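Local coordinates for carbohydrate binding protein, putative, cbp2D (Cellvibrio japonicus, PDB 7B21) that carries a covalently bound heme c as the X183 cytochrome domain of a larger protein and probably transfers electrons, perhaps to lytic polysaccharide monooxygenases, at residues A[12-17]-A[84-89]. Residues are numbered along the deposited sequence; the frame is centred on the assembly and turned at random.
Sequences NLWNTQ and AFIRTW
The backbone oxygen of Phe85, whose ring meets Trp14 across the contact, is gripped twice: Thr88 OG1 donates to Phe85 O at 2.6 Å, lying in the carbonyl plane, and Thr88 N adds a second bond. Both tie Thr88 back to Phe85, while Trp89 N to Ile86 O closes the type I turn from Ile86 to Trp89. Trp89 NE1 lies 3.3 Å above the plane of the Phe85 ring, over its centre. Between 12-17 and 84-89 themselves there is no hydrogen bond, and the interface is an aromatic cluster. Trp89 presents the edge of its six-membered ring to one face of Trp14 in a T-shaped pair: the planes stand at 87° and Trp14 CH2 lies 3.6 Å from Trp89 CH2. Phe85 supplies a different geometry, its CE2 reaching Trp14 CG at 3.6 Å with its ring oblique, at 59°, to the five-membered ring of Trp14. With CG anti to the backbone N (chi1 177°), Trp14 extends from helix 7-16 into this group, where Ile86 CD1 approaches Trp14 CZ3 at 4.1 Å. Buried Trp14 NE1 hydrogen-bonds to Gly24 O, which probably helps fix the ring's rotation. Trp14 also touches Cys19 and the axial ligand His23 and lines the heme c pocket, so the cluster joins that pocket to the packing of N-terminal helix 7-16 against C-terminal helix 76-86 and the turn from Ile86 to Trp89, a helix pairing characteristic of the cytochrome c fold.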
loop_
_atom_site.group_PDB
_atom_site.type_symbol
_atom_site.label_atom_id
_atom_site.label_comp_id
_atom_site.label_asym_id
_atom_site.label_seq_id
_atom_site.Cartn_x
_atom_site.Cartn_y
_atom_site.Cartn_z
ATOM N N ASN A 12 -6.602 3.531 -7.998
ATOM C CA ASN A 12 -7.975 3.007 -7.905
ATOM C C ASN A 12 -8.034 1.851 -6.908
ATOM O O ASN A 12 -8.957 1.785 -6.067
ATOM C CB ASN A 12 -8.456 2.512 -9.263
ATOM C CG ASN A 12 -9.813 1.879 -9.117
ATOM O OD1 ASN A 12 -10.732 2.551 -8.672
ATOM N ND2 ASN A 12 -9.915 0.593 -9.437
ATOM N N LEU A 13 -7.090 0.926 -7.022
ATOM C CA LEU A 13 -7.072 -0.244 -6.113
ATOM C C LEU A 13 -6.865 0.189 -4.662
ATOM O O LEU A 13 -7.357 -0.489 -3.755
ATOM C CB LEU A 13 -5.968 -1.205 -6.553
ATOM C CG LEU A 13 -6.241 -1.932 -7.860
ATOM C CD1 LEU A 13 -4.949 -2.499 -8.435
ATOM C CD2 LEU A 13 -7.269 -3.048 -7.639
ATOM N N TRP A 14 -6.187 1.286 -4.437
ATOM C CA TRP A 14 -6.016 1.839 -3.105
ATOM C C TRP A 14 -7.373 1.980 -2.422
ATOM O O TRP A 14 -7.496 1.791 -1.194
ATOM C CB TRP A 14 -5.322 3.188 -3.248
ATOM C CG TRP A 14 -5.152 3.900 -1.963
ATOM C CD1 TRP A 14 -5.924 4.913 -1.479
ATOM C CD2 TRP A 14 -4.215 3.575 -0.921
ATOM N NE1 TRP A 14 -5.527 5.237 -0.211
ATOM C CE2 TRP A 14 -4.475 4.439 0.141
ATOM C CE3 TRP A 14 -3.162 2.661 -0.822
ATOM C CZ2 TRP A 14 -3.754 4.366 1.322
ATOM C CZ3 TRP A 14 -2.440 2.597 0.345
ATOM C CH2 TRP A 14 -2.770 3.417 1.419
ATOM N N ASN A 15 -8.373 2.415 -3.198
ATOM C CA ASN A 15 -9.736 2.557 -2.677
ATOM C C ASN A 15 -10.470 1.215 -2.679
ATOM O O ASN A 15 -11.063 0.854 -1.657
ATOM C CB ASN A 15 -10.484 3.588 -3.500
ATOM C CG ASN A 15 -9.848 4.952 -3.445
ATOM O OD1 ASN A 15 -9.624 5.619 -4.480
ATOM N ND2 ASN A 15 -9.560 5.390 -2.274
ATOM N N THR A 16 -10.494 0.522 -3.804
ATOM C CA THR A 16 -11.348 -0.664 -3.906
ATOM C C THR A 16 -10.870 -1.804 -3.013
ATOM O O THR A 16 -11.670 -2.628 -2.624
ATOM C CB THR A 16 -11.519 -1.111 -5.358
ATOM O OG1 THR A 16 -10.255 -1.558 -5.845
ATOM C CG2 THR A 16 -12.112 -0.024 -6.247
ATOM N N GLN A 17 -9.579 -1.839 -2.708
ATOM C CA GLN A 17 -9.025 -2.866 -1.799
ATOM C C GLN A 17 -9.016 -2.408 -0.348
ATOM O O GLN A 17 -8.476 -3.122 0.487
ATOM C CB GLN A 17 -7.653 -3.276 -2.273
ATOM C CG GLN A 17 -7.645 -3.761 -3.727
ATOM C CD GLN A 17 -8.735 -4.699 -4.209
ATOM O OE1 GLN A 17 -8.705 -5.846 -3.847
ATOM N NE2 GLN A 17 -9.712 -4.206 -4.985
ATOM N N ALA A 84 3.377 0.817 -6.927
ATOM C CA ALA A 84 3.742 1.921 -7.838
ATOM C C ALA A 84 3.034 3.212 -7.397
ATOM O O ALA A 84 3.635 4.296 -7.422
ATOM C CB ALA A 84 3.409 1.552 -9.263
ATOM N N PHE A 85 1.777 3.120 -7.036
ATOM C CA PHE A 85 1.029 4.286 -6.573
ATOM C C PHE A 85 1.668 4.891 -5.316
ATOM O O PHE A 85 1.898 6.118 -5.270
ATOM C CB PHE A 85 -0.427 3.893 -6.319
ATOM C CG PHE A 85 -1.255 4.980 -5.683
ATOM C CD1 PHE A 85 -1.390 6.228 -6.274
ATOM C CD2 PHE A 85 -1.959 4.756 -4.532
ATOM C CE1 PHE A 85 -2.183 7.202 -5.710
ATOM C CE2 PHE A 85 -2.764 5.727 -3.953
ATOM C CZ PHE A 85 -2.885 6.949 -4.556
ATOM N N ILE A 86 1.945 4.083 -4.327
ATOM C CA ILE A 86 2.558 4.592 -3.078
ATOM C C ILE A 86 3.890 5.274 -3.381
ATOM O O ILE A 86 4.206 6.311 -2.774
ATOM C CB ILE A 86 2.718 3.439 -2.080
ATOM C CG1 ILE A 86 1.355 2.958 -1.593
ATOM C CG2 ILE A 86 3.601 3.862 -0.923
ATOM C CD1 ILE A 86 1.415 1.671 -0.835
ATOM N N ARG A 87 4.670 4.746 -4.329
ATOM C CA ARG A 87 5.983 5.364 -4.623
ATOM C C ARG A 87 5.842 6.707 -5.344
ATOM O O ARG A 87 6.848 7.397 -5.510
ATOM C CB ARG A 87 6.826 4.409 -5.446
ATOM C CG ARG A 87 7.195 3.144 -4.708
ATOM C CD ARG A 87 7.835 3.364 -3.380
ATOM N NE ARG A 87 8.468 2.148 -2.916
ATOM C CZ ARG A 87 9.127 2.066 -1.758
ATOM N NH1 ARG A 87 9.117 3.071 -0.889
ATOM N NH2 ARG A 87 9.775 0.953 -1.463
ATOM N N THR A 88 4.665 7.081 -5.794
ATOM C CA THR A 88 4.421 8.436 -6.311
ATOM C C THR A 88 4.152 9.460 -5.202
ATOM O O THR A 88 4.189 10.665 -5.474
ATOM C CB THR A 88 3.255 8.546 -7.302
ATOM O OG1 THR A 88 2.008 8.368 -6.651
ATOM C CG2 THR A 88 3.396 7.553 -8.437
ATOM N N TRP A 89 3.879 9.039 -3.965
ATOM C CA TRP A 89 3.431 9.967 -2.920
ATOM C C TRP A 89 4.496 10.984 -2.584
ATOM O O TRP A 89 4.129 12.132 -2.236
ATOM C CB TRP A 89 2.997 9.226 -1.694
ATOM C CG TRP A 89 1.741 8.442 -1.873
ATOM C CD1 TRP A 89 0.997 8.251 -3.005
ATOM C CD2 TRP A 89 1.148 7.642 -0.852
ATOM N NE1 TRP A 89 -0.052 7.406 -2.728
ATOM C CE2 TRP A 89 0.023 7.032 -1.419
ATOM C CE3 TRP A 89 1.482 7.421 0.489
ATOM C CZ2 TRP A 89 -0.776 6.166 -0.665
ATOM C CZ3 TRP A 89 0.689 6.579 1.210
ATOM C CH2 TRP A 89 -0.405 5.976 0.638
#